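Long-range contacts in aminotransferase, class IV (Brucella abortus, PDB 4TVI), which probably transfers the amino group between branched-chain amino acids and 2-oxoglutarate, using pyridoxal 5'-phosphate held as a Schiff base on a lysine: residues G61-D66 against R123-A128; G159-T164 against K198-A203; E227-V232 against H258-K263; S280-I285 against R301-Y306. One frame throughout, in Å; residues are numbered along the deposited sequence.

Contact 1. Residues G61-D66 against R123-A128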
loop_
_atom_site.group_PDB
_atom_site.type_symbol
_atom_site.label_atom_id
_atom_site.label_comp_id
_atom_site.label_asym_id
_atom_site.label_seq_id
_atom_site.Cartn_x
_atom_site.Cartn_y
_atom_site.Cartn_z
ATOM N N GLY A 61 1.382 -0.287 -6.091
ATOM C CA GLY A 61 0.305 -0.062 -5.138
ATOM C C GLY A 61 -0.788 0.974 -5.350
ATOM O O GLY A 61 -1.349 1.473 -4.381
ATOM N N SER A 62 -1.138 1.276 -6.593
ATOM C CA SER A 62 -2.045 2.395 -6.842
ATOM C C SER A 62 -3.549 2.069 -6.776
ATOM O O SER A 62 -4.373 2.955 -6.986
ATOM C CB SER A 62 -1.729 3.011 -8.208
ATOM O OG SER A 62 -1.909 2.060 -9.248
ATOM N N LEU A 63 -3.915 0.833 -6.450
ATOM C CA LEU A 63 -5.330 0.443 -6.502
ATOM C C LEU A 63 -6.164 1.034 -5.362
ATOM O O LEU A 63 -5.767 1.002 -4.192
ATOM C CB LEU A 63 -5.481 -1.083 -6.500
ATOM C CG LEU A 63 -6.901 -1.633 -6.747
ATOM C CD1 LEU A 63 -6.869 -2.935 -7.568
ATOM C CD2 LEU A 63 -7.657 -1.865 -5.442
ATOM N N VAL A 64 -7.324 1.573 -5.721
ATOM C CA VAL A 64 -8.306 2.023 -4.743
ATOM C C VAL A 64 -9.559 1.173 -4.867
ATOM O O VAL A 64 -9.784 0.537 -5.899
ATOM C CB VAL A 64 -8.679 3.497 -4.934
ATOM C CG1 VAL A 64 -7.456 4.367 -4.761
ATOM C CG2 VAL A 64 -9.292 3.710 -6.305
ATOM N N PHE A 65 -10.381 1.173 -3.824
ATOM C CA PHE A 65 -11.590 0.367 -3.826
ATOM C C PHE A 65 -12.668 1.001 -2.962
ATOM O O PHE A 65 -12.394 1.911 -2.183
ATOM C CB PHE A 65 -11.285 -1.049 -3.331
ATOM C CG PHE A 65 -10.964 -1.124 -1.866
ATOM C CD1 PHE A 65 -9.690 -0.824 -1.404
ATOM C CD2 PHE A 65 -11.935 -1.496 -0.946
ATOM C CE1 PHE A 65 -9.389 -0.894 -0.055
ATOM C CE2 PHE A 65 -11.643 -1.566 0.406
ATOM C CZ PHE A 65 -10.368 -1.266 0.854
ATOM N N ASP A 66 -13.897 0.520 -3.103
ATOM C CA ASP A 66 -14.948 0.885 -2.165
ATOM C C ASP A 66 -15.776 -0.348 -1.847
ATOM O O ASP A 66 -15.406 -1.469 -2.214
ATOM C CB ASP A 66 -15.820 2.011 -2.715
ATOM C CG ASP A 66 -16.263 2.980 -1.632
ATOM O OD1 ASP A 66 -17.139 2.604 -0.824
ATOM O OD2 ASP A 66 -15.724 4.110 -1.583
ATOM N N ARG A 123 -17.790 -4.428 -4.679
ATOM C CA ARG A 123 -16.499 -3.745 -4.584
ATOM C C ARG A 123 -16.024 -3.185 -5.925
ATOM O O ARG A 123 -15.506 -3.921 -6.765
ATOM C CB ARG A 123 -15.418 -4.678 -4.016
ATOM C CG ARG A 123 -14.040 -3.992 -3.867
ATOM C CD ARG A 123 -12.993 -4.893 -3.209
ATOM N NE ARG A 123 -12.741 -6.104 -3.986
ATOM C CZ ARG A 123 -13.176 -7.312 -3.641
ATOM N NH1 ARG A 123 -13.876 -7.464 -2.526
ATOM N NH2 ARG A 123 -12.909 -8.366 -4.406
ATOM N N PRO A 124 -16.207 -1.872 -6.134
ATOM C CA PRO A 124 -15.609 -1.167 -7.273
ATOM C C PRO A 124 -14.107 -0.983 -7.072
ATOM O O PRO A 124 -13.681 -0.761 -5.940
ATOM C CB PRO A 124 -16.322 0.191 -7.271
ATOM C CG PRO A 124 -17.464 0.051 -6.315
ATOM C CD PRO A 124 -17.055 -0.982 -5.327
ATOM N N MET A 125 -13.322 -1.068 -8.143
ATOM C CA MET A 125 -11.871 -0.928 -8.031
ATOM C C MET A 125 -11.267 -0.160 -9.209
ATOM O O MET A 125 -11.606 -0.408 -10.365
ATOM C CB MET A 125 -11.216 -2.305 -7.922
ATOM C CG MET A 125 -11.502 -3.034 -6.617
ATOM S SD MET A 125 -10.843 -4.714 -6.589
ATOM C CE MET A 125 -11.815 -5.477 -7.888
ATOM N N TYR A 126 -10.379 0.778 -8.895
ATOM C CA TYR A 126 -9.610 1.523 -9.888
ATOM C C TYR A 126 -8.123 1.319 -9.626
ATOM O O TYR A 126 -7.715 1.215 -8.471
ATOM C CB TYR A 126 -9.898 3.019 -9.828
ATOM C CG TYR A 126 -11.183 3.511 -10.446
ATOM C CD1 TYR A 126 -11.439 3.357 -11.803
ATOM C CD2 TYR A 126 -12.108 4.202 -9.679
ATOM C CE1 TYR A 126 -12.610 3.844 -12.369
ATOM C CE2 TYR A 126 -13.269 4.690 -10.232
ATOM C CZ TYR A 126 -13.521 4.510 -11.576
ATOM O OH TYR A 126 -14.688 5.007 -12.118
ATOM N N TRP A 127 -7.319 1.292 -10.685
ATOM C CA TRP A 127 -5.871 1.156 -10.550
ATOM C C TRP A 127 -5.157 1.596 -11.829
ATOM O O TRP A 127 -5.766 1.677 -12.896
ATOM C CB TRP A 127 -5.500 -0.286 -10.212
ATOM C CG TRP A 127 -5.715 -1.234 -11.362
ATOM C CD1 TRP A 127 -4.790 -1.623 -12.292
ATOM C CD2 TRP A 127 -6.937 -1.900 -11.707
ATOM N NE1 TRP A 127 -5.361 -2.495 -13.190
ATOM C CE2 TRP A 127 -6.679 -2.680 -12.855
ATOM C CE3 TRP A 127 -8.225 -1.912 -11.158
ATOM C CZ2 TRP A 127 -7.658 -3.469 -13.459
ATOM C CZ3 TRP A 127 -9.200 -2.699 -11.763
ATOM C CH2 TRP A 127 -8.910 -3.464 -12.902
ATOM N N ALA A 128 -3.861 1.863 -11.728
ATOM C CA ALA A 128 -3.082 2.242 -12.903
ATOM C C ALA A 128 -2.397 1.029 -13.513
ATOM O O ALA A 128 -1.787 0.234 -12.800
ATOM C CB ALA A 128 -2.053 3.301 -12.547
#
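Ser62 meets the far end of 123-128 through its hydroxyl: Ala128 N donates to Ser62 OG at 3.2 Å and 160°, and Gln56 is a further partner of the same oxygen. A chi1 of 61° sets OG between the backbone N and the carbonyl carbon, on the side where the amide of Ala128 lies. Leu63 runs beside Trp127, both side chains pointing the same way, with 3.8 Å from Leu63 CB to Trp127 CB; its CD2 turns to Met125 CG instead. From Val64 the pairing is a regular antiparallel ladder. Val64 N donates to Tyr126 O at 2.8 Å, nearly in line with the carbonyl bond, and Tyr126 N returns a bond to Val64 O at 3.1 Å, which identifies a hydrogen-bonded pair. On that face Val64 CG2 sits 3.6 Å from Tyr126 CB, at the edge of the phenol ring. Phe65 and Met125 form the next, non-hydrogen-bonded pair on the other face, where Phe65 CB touches Met125 CG at 3.8 Å before the ring leads away. Asp66 N closes the ladder on Pro124 O at 3.1 Å, while its carboxylate turns to Arg84 and His81. Strand 64-70 is the outermost strand of a five-stranded antiparallel sheet within this chain, with strand 143-151 on the other side of 120-128. Helix 78-91 covers the Val64-Tyr126 face; on the Phe65 side, Trp59 of the second subunit meets the Phe65 ring edge-to-face and makes a cation-pi contact with Arg123, whose NH2 also hydrogen-bonds Ala53 O of that subunit, so this side lies at the subunit interface.

Contact 2. Residues G159-T164 against K198-A203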
loop_
_atom_site.group_PDB
_atom_site.type_symbol
_atom_site.label_atom_id
_atom_site.label_comp_id
_atom_site.label_asym_id
_atom_site.label_seq_id
_atom_site.Cartn_x
_atom_site.Cartn_y
_atom_site.Cartn_z
ATOM N N GLY A 159 -21.195 -9.990 17.338
ATOM C CA GLY A 159 -20.322 -9.018 17.975
ATOM C C GLY A 159 -18.891 -9.508 18.097
ATOM O O GLY A 159 -18.644 -10.712 18.047
ATOM N N PHE A 160 -17.950 -8.581 18.262
ATOM C CA PHE A 160 -16.543 -8.942 18.412
ATOM C C PHE A 160 -15.849 -8.178 19.540
ATOM O O PHE A 160 -16.380 -7.200 20.066
ATOM C CB PHE A 160 -15.789 -8.730 17.093
ATOM C CG PHE A 160 -15.796 -7.309 16.600
ATOM C CD1 PHE A 160 -16.820 -6.851 15.788
ATOM C CD2 PHE A 160 -14.768 -6.440 16.927
ATOM C CE1 PHE A 160 -16.822 -5.544 15.321
ATOM C CE2 PHE A 160 -14.765 -5.133 16.464
ATOM C CZ PHE A 160 -15.795 -4.685 15.664
ATOM N N THR A 161 -14.657 -8.642 19.902
ATOM C CA THR A 161 -13.893 -8.059 20.995
ATOM C C THR A 161 -12.744 -7.202 20.479
ATOM O O THR A 161 -12.274 -7.383 19.351
ATOM C CB THR A 161 -13.318 -9.146 21.917
ATOM O OG1 THR A 161 -12.395 -9.960 21.181
ATOM C CG2 THR A 161 -14.438 -10.016 22.475
ATOM N N ILE A 162 -12.292 -6.270 21.311
ATOM C CA ILE A 162 -11.174 -5.411 20.945
ATOM C C ILE A 162 -10.093 -5.368 22.015
ATOM O O ILE A 162 -10.336 -5.641 23.192
ATOM C CB ILE A 162 -11.624 -3.958 20.665
ATOM C CG1 ILE A 162 -12.380 -3.388 21.867
ATOM C CG2 ILE A 162 -12.499 -3.890 19.419
ATOM C CD1 ILE A 162 -12.734 -1.921 21.715
ATOM N N THR A 163 -8.892 -5.016 21.578
ATOM C CA THR A 163 -7.778 -4.742 22.469
ATOM C C THR A 163 -7.032 -3.568 21.858
ATOM O O THR A 163 -7.427 -3.054 20.810
ATOM C CB THR A 163 -6.839 -5.961 22.633
ATOM O OG1 THR A 163 -5.766 -5.639 23.532
ATOM C CG2 THR A 163 -6.265 -6.365 21.290
ATOM N N THR A 164 -5.968 -3.128 22.513
ATOM C CA THR A 164 -5.148 -2.063 21.967
ATOM C C THR A 164 -4.131 -2.648 21.005
ATOM O O THR A 164 -3.919 -3.861 20.978
ATOM C CB THR A 164 -4.426 -1.281 23.068
ATOM O OG1 THR A 164 -3.710 -2.197 23.901
ATOM C CG2 THR A 164 -5.432 -0.515 23.916
ATOM N N LYS A 198 -3.246 -11.788 20.697
ATOM C CA LYS A 198 -3.540 -11.499 22.098
ATOM C C LYS A 198 -4.877 -12.082 22.526
ATOM O O LYS A 198 -5.255 -11.986 23.690
ATOM C CB LYS A 198 -3.527 -9.990 22.359
ATOM C CG LYS A 198 -2.177 -9.340 22.103
ATOM C CD LYS A 198 -2.044 -8.026 22.844
ATOM C CE LYS A 198 -2.864 -6.926 22.230
ATOM N NZ LYS A 198 -2.737 -5.681 23.035
ATOM N N GLY A 199 -5.574 -12.707 21.582
ATOM C CA GLY A 199 -6.822 -13.385 21.871
ATOM C C GLY A 199 -8.058 -12.531 21.667
ATOM O O GLY A 199 -9.084 -12.760 22.307
ATOM N N PHE A 200 -7.965 -11.554 20.767
ATOM C CA PHE A 200 -9.092 -10.672 20.459
ATOM C C PHE A 200 -9.323 -10.589 18.953
ATOM O O PHE A 200 -8.418 -10.872 18.172
ATOM C CB PHE A 200 -8.847 -9.282 21.043
ATOM C CG PHE A 200 -8.651 -9.285 22.535
ATOM C CD1 PHE A 200 -7.396 -9.478 23.084
ATOM C CD2 PHE A 200 -9.732 -9.110 23.387
ATOM C CE1 PHE A 200 -7.218 -9.493 24.454
ATOM C CE2 PHE A 200 -9.561 -9.123 24.756
ATOM C CZ PHE A 200 -8.301 -9.314 25.291
ATOM N N HIS A 201 -10.529 -10.200 18.548
ATOM C CA HIS A 201 -10.881 -10.167 17.130
ATOM C C HIS A 201 -10.279 -8.975 16.410
ATOM O O HIS A 201 -9.927 -9.055 15.237
ATOM C CB HIS A 201 -12.400 -10.113 16.938
ATOM C CG HIS A 201 -13.129 -11.286 17.503
ATOM N ND1 HIS A 201 -13.819 -11.229 18.694
ATOM C CD2 HIS A 201 -13.297 -12.544 17.030
ATOM C CE1 HIS A 201 -14.369 -12.404 18.939
ATOM N NE2 HIS A 201 -14.069 -13.219 17.943
ATOM N N ASN A 202 -10.193 -7.858 17.118
ATOM C CA ASN A 202 -9.935 -6.584 16.474
ATOM C C ASN A 202 -9.184 -5.655 17.413
ATOM O O ASN A 202 -8.960 -5.990 18.580
ATOM C CB ASN A 202 -11.266 -5.961 16.022
ATOM C CG ASN A 202 -11.113 -5.032 14.831
ATOM O OD1 ASN A 202 -10.142 -4.288 14.726
ATOM N ND2 ASN A 202 -12.072 -5.089 13.911
ATOM N N ALA A 203 -8.786 -4.495 16.902
ATOM C CA ALA A 203 -8.020 -3.546 17.696
ATOM C C ALA A 203 -8.686 -2.176 17.710
ATOM O O ALA A 203 -9.288 -1.765 16.721
ATOM C CB ALA A 203 -6.598 -3.441 17.167
#
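Thr161 and His201 interlock through two side-chain atoms and two backbone amides. Thr161 N donates to His201 ND1 at 3.0 Å with an angle of 166°, and His201 N donates to Thr161 OG1 at 3.2 Å. The threonine torsion explains the second bond: at chi1 63° its hydroxyl lies between the backbone N and the carbonyl carbon, near enough to the amide of His201. Phe200 sets one face of its ring against Thr163. There Thr163 CB stands 3.9 Å from the Phe200 ring centroid and 25° off its normal, a CH-pi contact, while Thr161 CB lies at the ring's edge. Lys198, bent at chi3, gives NZ to Thr163 OG1 at 3.1 Å and to Thr164 O at 3.0 Å. On the sheet face that carries Ile162 and Asn202, Asn202 CB packs 3.6 Å from Phe160 CE2, the two side chains crossing at a slant. A parallel bridge from Ile162 to Asn202 continues the sheet, following the Schellman motif at Gly199 that ends helix 185-198. The straight approach of the Thr161 amide suggests that ND1 accepts, consistent with a neutral imidazole whose proton sits on NE2; the bent, weak ND1 to OG1 alternative would need a proton on ND1. Thr163 OG1 also hydrogen-bonds Asp289, whose carboxylate may lessen the cost of the nearby lysine charge.

Contact 3. Residues E227-V232 against H258-K263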
loop_
_atom_site.group_PDB
_atom_site.type_symbol
_atom_site.label_atom_id
_atom_site.label_comp_id
_atom_site.label_asym_id
_atom_site.label_seq_id
_atom_site.Cartn_x
_atom_site.Cartn_y
_atom_site.Cartn_z
ATOM N N GLU A 227 -25.863 8.842 25.800
ATOM C CA GLU A 227 -25.345 9.652 24.705
ATOM C C GLU A 227 -24.373 8.835 23.863
ATOM O O GLU A 227 -23.700 7.944 24.372
ATOM C CB GLU A 227 -24.642 10.898 25.237
ATOM C CG GLU A 227 -25.545 11.889 25.946
ATOM C CD GLU A 227 -24.827 13.193 26.238
ATOM O OE1 GLU A 227 -23.880 13.180 27.053
ATOM O OE2 GLU A 227 -25.206 14.226 25.649
ATOM N N VAL A 228 -24.311 9.133 22.570
ATOM C CA VAL A 228 -23.387 8.450 21.677
ATOM C C VAL A 228 -22.174 9.333 21.397
ATOM O O VAL A 228 -22.319 10.525 21.112
ATOM C CB VAL A 228 -24.068 8.061 20.355
ATOM C CG1 VAL A 228 -23.082 7.387 19.413
ATOM C CG2 VAL A 228 -25.257 7.150 20.629
ATOM N N PHE A 229 -20.986 8.745 21.501
ATOM C CA PHE A 229 -19.735 9.435 21.190
ATOM C C PHE A 229 -18.977 8.666 20.113
ATOM O O PHE A 229 -18.946 7.436 20.122
ATOM C CB PHE A 229 -18.850 9.588 22.437
ATOM C CG PHE A 229 -19.466 10.423 23.534
ATOM C CD1 PHE A 229 -20.376 9.867 24.426
ATOM C CD2 PHE A 229 -19.121 11.759 23.683
ATOM C CE1 PHE A 229 -20.935 10.632 25.441
ATOM C CE2 PHE A 229 -19.678 12.530 24.699
ATOM C CZ PHE A 229 -20.583 11.965 25.576
ATOM N N THR A 230 -18.371 9.400 19.187
ATOM C CA THR A 230 -17.580 8.807 18.124
ATOM C C THR A 230 -16.451 9.770 17.764
ATOM O O THR A 230 -16.635 10.989 17.833
ATOM C CB THR A 230 -18.449 8.488 16.885
ATOM O OG1 THR A 230 -17.700 7.714 15.940
ATOM C CG2 THR A 230 -18.935 9.760 16.217
ATOM N N PRO A 231 -15.273 9.229 17.409
ATOM C CA PRO A 231 -14.120 10.074 17.074
ATOM C C PRO A 231 -14.439 11.124 16.019
ATOM O O PRO A 231 -15.035 10.806 14.985
ATOM C CB PRO A 231 -13.097 9.071 16.541
ATOM C CG PRO A 231 -13.418 7.813 17.257
ATOM C CD PRO A 231 -14.918 7.801 17.419
ATOM N N VAL A 232 -14.044 12.365 16.282
ATOM C CA VAL A 232 -14.225 13.424 15.303
ATOM C C VAL A 232 -13.318 13.115 14.115
ATOM O O VAL A 232 -12.152 12.748 14.298
ATOM C CB VAL A 232 -13.908 14.826 15.893
ATOM C CG1 VAL A 232 -12.496 14.879 16.466
ATOM C CG2 VAL A 232 -14.102 15.915 14.848
ATOM N N HIS A 258 -22.148 12.886 19.704
ATOM C CA HIS A 258 -21.056 13.847 19.783
ATOM C C HIS A 258 -19.843 13.365 19.000
ATOM O O HIS A 258 -19.287 12.304 19.282
ATOM C CB HIS A 258 -20.674 14.110 21.239
ATOM C CG HIS A 258 -21.806 14.621 22.080
ATOM N ND1 HIS A 258 -22.450 15.811 21.819
ATOM C CD2 HIS A 258 -22.391 14.114 23.192
ATOM C CE1 HIS A 258 -23.393 16.009 22.724
ATOM N NE2 HIS A 258 -23.376 14.995 23.571
ATOM N N GLU A 259 -19.444 14.160 18.011
ATOM C CA GLU A 259 -18.219 13.913 17.262
ATOM C C GLU A 259 -17.086 14.717 17.867
ATOM O O GLU A 259 -16.931 15.906 17.584
ATOM C CB GLU A 259 -18.403 14.271 15.795
ATOM C CG GLU A 259 -19.485 13.455 15.124
ATOM C CD GLU A 259 -19.668 13.849 13.680
ATOM O OE1 GLU A 259 -18.805 13.476 12.854
ATOM O OE2 GLU A 259 -20.663 14.548 13.382
ATOM N N THR A 260 -16.300 14.059 18.706
ATOM C CA THR A 260 -15.322 14.745 19.524
ATOM C C THR A 260 -14.035 13.939 19.620
ATOM O O THR A 260 -13.961 12.809 19.135
ATOM C CB THR A 260 -15.868 14.994 20.936
ATOM O OG1 THR A 260 -14.961 15.830 21.661
ATOM C CG2 THR A 260 -16.034 13.673 21.669
ATOM N N THR A 261 -13.022 14.525 20.247
ATOM C CA THR A 261 -11.758 13.831 20.437
ATOM C C THR A 261 -11.916 12.830 21.576
ATOM O O THR A 261 -12.300 13.194 22.686
ATOM C CB THR A 261 -10.616 14.814 20.742
ATOM O OG1 THR A 261 -10.428 15.693 19.624
ATOM C CG2 THR A 261 -9.316 14.067 21.036
ATOM N N LEU A 262 -11.647 11.561 21.291
ATOM C CA LEU A 262 -11.783 10.517 22.297
ATOM C C LEU A 262 -10.464 9.788 22.540
ATOM O O LEU A 262 -9.692 9.545 21.611
ATOM C CB LEU A 262 -12.862 9.515 21.884
ATOM C CG LEU A 262 -14.284 10.049 21.705
ATOM C CD1 LEU A 262 -15.152 9.000 21.017
ATOM C CD2 LEU A 262 -14.897 10.468 23.039
ATOM N N LYS A 263 -10.209 9.449 23.797
ATOM C CA LYS A 263 -9.034 8.675 24.157
ATOM C C LYS A 263 -9.423 7.246 24.521
ATOM O O LYS A 263 -10.607 6.928 24.622
ATOM C CB LYS A 263 -8.286 9.344 25.317
ATOM C CG LYS A 263 -7.626 10.663 24.932
ATOM C CD LYS A 263 -6.735 11.208 26.042
ATOM C CE LYS A 263 -5.673 10.196 26.440
ATOM N NZ LYS A 263 -4.874 9.727 25.269
#
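His258 packs along Phe229 and ends on Glu227, and its atoms can be followed outward. CB lies 3.7 Å from Phe229 CD2, in line with the two side chains running side by side. CG continues over the same rim, and His258 CD2 makes the closest ring contact, 3.5 Å from Phe229 CE2. The rings are inclined at 44°, too oblique for a stack or an edge-to-face pair. At the tip, His258 NE2 donates to Glu227 OE2 at 2.9 Å and 165°; the oxygen is close to the imidazole plane, but the nitrogen meets the carboxylate from above its own plane, 63° out of it. The backbones that carry these side chains form a parallel ladder: Val228 O receives His258 N, Thr230 N bonds His258 O, and Thr230 O receives Thr260 N at 3.2 Å. Val232 N finishes it on Thr260 O at 2.9 Å. Beyond the strand, Leu262 CD1 comes over the peptide between Thr230 and Pro231, 3.6 Å from Pro231 N. This is the strand pairing of a beta-alpha-beta crossover through helix 241-252, whose Ile247 touches both Thr230 and Glu259 on the opposite face to His258. The Glu227 carboxylate would favour a proton on NE2 and could raise the imidazole pKa, so an ionisable pair closes the Phe229-His258 side, while on the other face a salt bridge from Glu259 to Arg243 ties strand to helix.

Contact 4. Residues S280-I285 against R301-Y306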
loop_
_atom_site.group_PDB
_atom_site.type_symbol
_atom_site.label_atom_id
_atom_site.label_comp_id
_atom_site.label_asym_id
_atom_site.label_seq_id
_atom_site.Cartn_x
_atom_site.Cartn_y
_atom_site.Cartn_z
ATOM N N SER A 280 -21.726 -5.102 7.417
ATOM C CA SER A 280 -22.821 -5.471 8.317
ATOM C C SER A 280 -23.513 -4.257 8.944
ATOM O O SER A 280 -24.365 -4.407 9.828
ATOM C CB SER A 280 -22.308 -6.402 9.417
ATOM O OG SER A 280 -21.865 -7.638 8.881
ATOM N N LYS A 281 -23.129 -3.068 8.483
ATOM C CA LYS A 281 -23.754 -1.797 8.861
ATOM C C LYS A 281 -23.527 -1.419 10.325
ATOM O O LYS A 281 -22.874 -0.424 10.611
ATOM C CB LYS A 281 -25.249 -1.818 8.532
ATOM C CG LYS A 281 -25.527 -2.129 7.059
ATOM C CD LYS A 281 -24.651 -1.281 6.129
ATOM C CE LYS A 281 -24.963 -1.566 4.666
ATOM N NZ LYS A 281 -24.031 -0.884 3.721
ATOM N N VAL A 282 -24.099 -2.176 11.250
ATOM C CA VAL A 282 -23.938 -1.877 12.670
ATOM C C VAL A 282 -23.577 -3.149 13.425
ATOM O O VAL A 282 -24.317 -4.132 13.376
ATOM C CB VAL A 282 -25.216 -1.246 13.269
ATOM C CG1 VAL A 282 -25.066 -1.045 14.769
ATOM C CG2 VAL A 282 -25.520 0.080 12.594
ATOM N N VAL A 283 -22.426 -3.141 14.097
ATOM C CA VAL A 283 -21.929 -4.335 14.768
ATOM C C VAL A 283 -21.482 -4.005 16.184
ATOM O O VAL A 283 -20.679 -3.094 16.389
ATOM C CB VAL A 283 -20.740 -4.981 14.000
ATOM C CG1 VAL A 283 -20.201 -6.173 14.761
ATOM C CG2 VAL A 283 -21.177 -5.419 12.611
ATOM N N PRO A 284 -22.001 -4.748 17.172
ATOM C CA PRO A 284 -21.633 -4.510 18.570
ATOM C C PRO A 284 -20.222 -4.979 18.886
ATOM O O PRO A 284 -19.732 -5.952 18.309
ATOM C CB PRO A 284 -22.654 -5.341 19.347
ATOM C CG PRO A 284 -22.970 -6.469 18.424
ATOM C CD PRO A 284 -22.928 -5.882 17.034
ATOM N N ILE A 285 -19.576 -4.269 19.794
ATOM C CA ILE A 285 -18.303 -4.691 20.320
ATOM C C ILE A 285 -18.553 -5.152 21.747
ATOM O O ILE A 285 -18.941 -4.362 22.609
ATOM C CB ILE A 285 -17.271 -3.561 20.224
ATOM C CG1 ILE A 285 -16.915 -3.350 18.747
ATOM C CG2 ILE A 285 -16.036 -3.876 21.054
ATOM C CD1 ILE A 285 -16.114 -2.099 18.450
ATOM N N ARG A 301 -30.762 -0.053 18.853
ATOM C CA ARG A 301 -31.614 0.996 18.303
ATOM C C ARG A 301 -30.990 1.574 17.040
ATOM O O ARG A 301 -31.675 1.780 16.036
ATOM C CB ARG A 301 -31.855 2.100 19.324
ATOM C CG ARG A 301 -32.873 3.121 18.864
ATOM C CD ARG A 301 -33.054 4.220 19.898
ATOM N NE ARG A 301 -34.210 5.056 19.598
ATOM C CZ ARG A 301 -34.547 6.138 20.291
ATOM N NH1 ARG A 301 -33.813 6.524 21.328
ATOM N NH2 ARG A 301 -35.619 6.836 19.943
ATOM N N ALA A 302 -29.686 1.834 17.105
ATOM C CA ALA A 302 -28.933 2.334 15.960
ATOM C C ALA A 302 -29.114 1.411 14.761
ATOM O O ALA A 302 -29.430 1.862 13.660
ATOM C CB ALA A 302 -27.456 2.465 16.310
ATOM N N ARG A 303 -28.933 0.114 14.991
ATOM C CA ARG A 303 -29.086 -0.879 13.939
ATOM C C ARG A 303 -30.531 -0.895 13.439
ATOM O O ARG A 303 -30.778 -0.971 12.235
ATOM C CB ARG A 303 -28.661 -2.264 14.441
ATOM C CG ARG A 303 -28.659 -3.354 13.378
ATOM C CD ARG A 303 -28.105 -4.665 13.928
ATOM N NE ARG A 303 -28.323 -5.780 13.008
ATOM C CZ ARG A 303 -27.507 -6.112 12.013
ATOM N NH1 ARG A 303 -26.396 -5.419 11.802
ATOM N NH2 ARG A 303 -27.804 -7.141 11.226
ATOM N N ALA A 304 -31.482 -0.792 14.362
ATOM C CA ALA A 304 -32.897 -0.803 13.995
ATOM C C ALA A 304 -33.229 0.393 13.113
ATOM O O ALA A 304 -33.930 0.264 12.108
ATOM C CB ALA A 304 -33.775 -0.807 15.242
ATOM N N LEU A 305 -32.706 1.555 13.494
ATOM C CA LEU A 305 -32.929 2.787 12.748
ATOM C C LEU A 305 -32.348 2.702 11.346
ATOM O O LEU A 305 -32.937 3.207 10.392
ATOM C CB LEU A 305 -32.318 3.977 13.489
ATOM C CG LEU A 305 -33.025 4.406 14.774
ATOM C CD1 LEU A 305 -32.187 5.433 15.533
ATOM C CD2 LEU A 305 -34.408 4.954 14.450
ATOM N N TYR A 306 -31.191 2.058 11.220
ATOM C CA TYR A 306 -30.566 1.917 9.916
ATOM C C TYR A 306 -31.447 1.067 9.006
ATOM O O TYR A 306 -31.688 1.425 7.855
ATOM C CB TYR A 306 -29.171 1.300 10.025
ATOM C CG TYR A 306 -28.434 1.329 8.707
ATOM C CD1 TYR A 306 -28.608 0.316 7.771
ATOM C CD2 TYR A 306 -27.596 2.390 8.381
ATOM C CE1 TYR A 306 -27.953 0.345 6.554
ATOM C CE2 TYR A 306 -26.934 2.428 7.162
ATOM C CZ TYR A 306 -27.121 1.400 6.252
ATOM O OH TYR A 306 -26.474 1.425 5.036
#
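Lys281 lays the carbon part of its side chain over one face of the Tyr306 ring. Within the class IV aminotransferase fold, this is helix 297-310 packed on strand 281-288 of the mixed sheet, the short segments running 164° apart in direction with their axes 8.2 Å from each other. The evidence for a CH-pi contact is direct: Lys281 CB stands 4.2 Å from the Tyr306 centroid and 20° off the ring normal, displaced toward the rim. The lysine bends at chi2 (-48°), which carries CG on to 3.5 Å from Tyr306 CE1 and then lets CD and CE follow the ring toward its hydroxyl. Lys281 CE passes 3.4 Å from Tyr306 OH, but the ammonium itself is bonded to Asn278 O. Next along the strand, Val282 packs against the helix, with Val282 CB at 3.8 Å from Arg303 CB; the two side chains slide past each other in opposite directions. Arg303 is extended from CG to NE, and this length takes its guanidinium past the valine to the strand backbone, while Glu156 holds NH2 in a salt bridge. Val246 of helix 241-252 and Phe274 of strand 272-277 also touch Val282, so the Val282 side chain projects from the sheet into the layer where helices 241-252 and 297-310 pack. One nitrogen serves the carbonyls of Ser280 and Val282: Arg303 NH1 makes a weak bond to Ser280 O at 3.0 Å, and at 2.9 Å it meets Val282 O in the carbonyl plane, on a lone pair.

Along the chain, both segments of one contact are passed before the next begins. Contact 1 belongs to the five-stranded antiparallel sheet and lies across the chain's centre from the others, its centre 28 to 30 Å from theirs. Contacts 2, 3 and 4 all reach the mixed sheet, with centres 17 to 20 Å apart. Contacts 2 and 4 touch, since strands 160-164 and 281-288 are neighbours: Phe160 N lies 3.2 Å from Pro284 O, a probable hydrogen bond. Helix 241-252 packs against contacts 3 and 4. Contact 1 thus reports on one domain and contacts 2 to 4 on the other; in class IV aminotransferases the cofactor lies between two such domains, and here the second subunit reaches contact 1 alone.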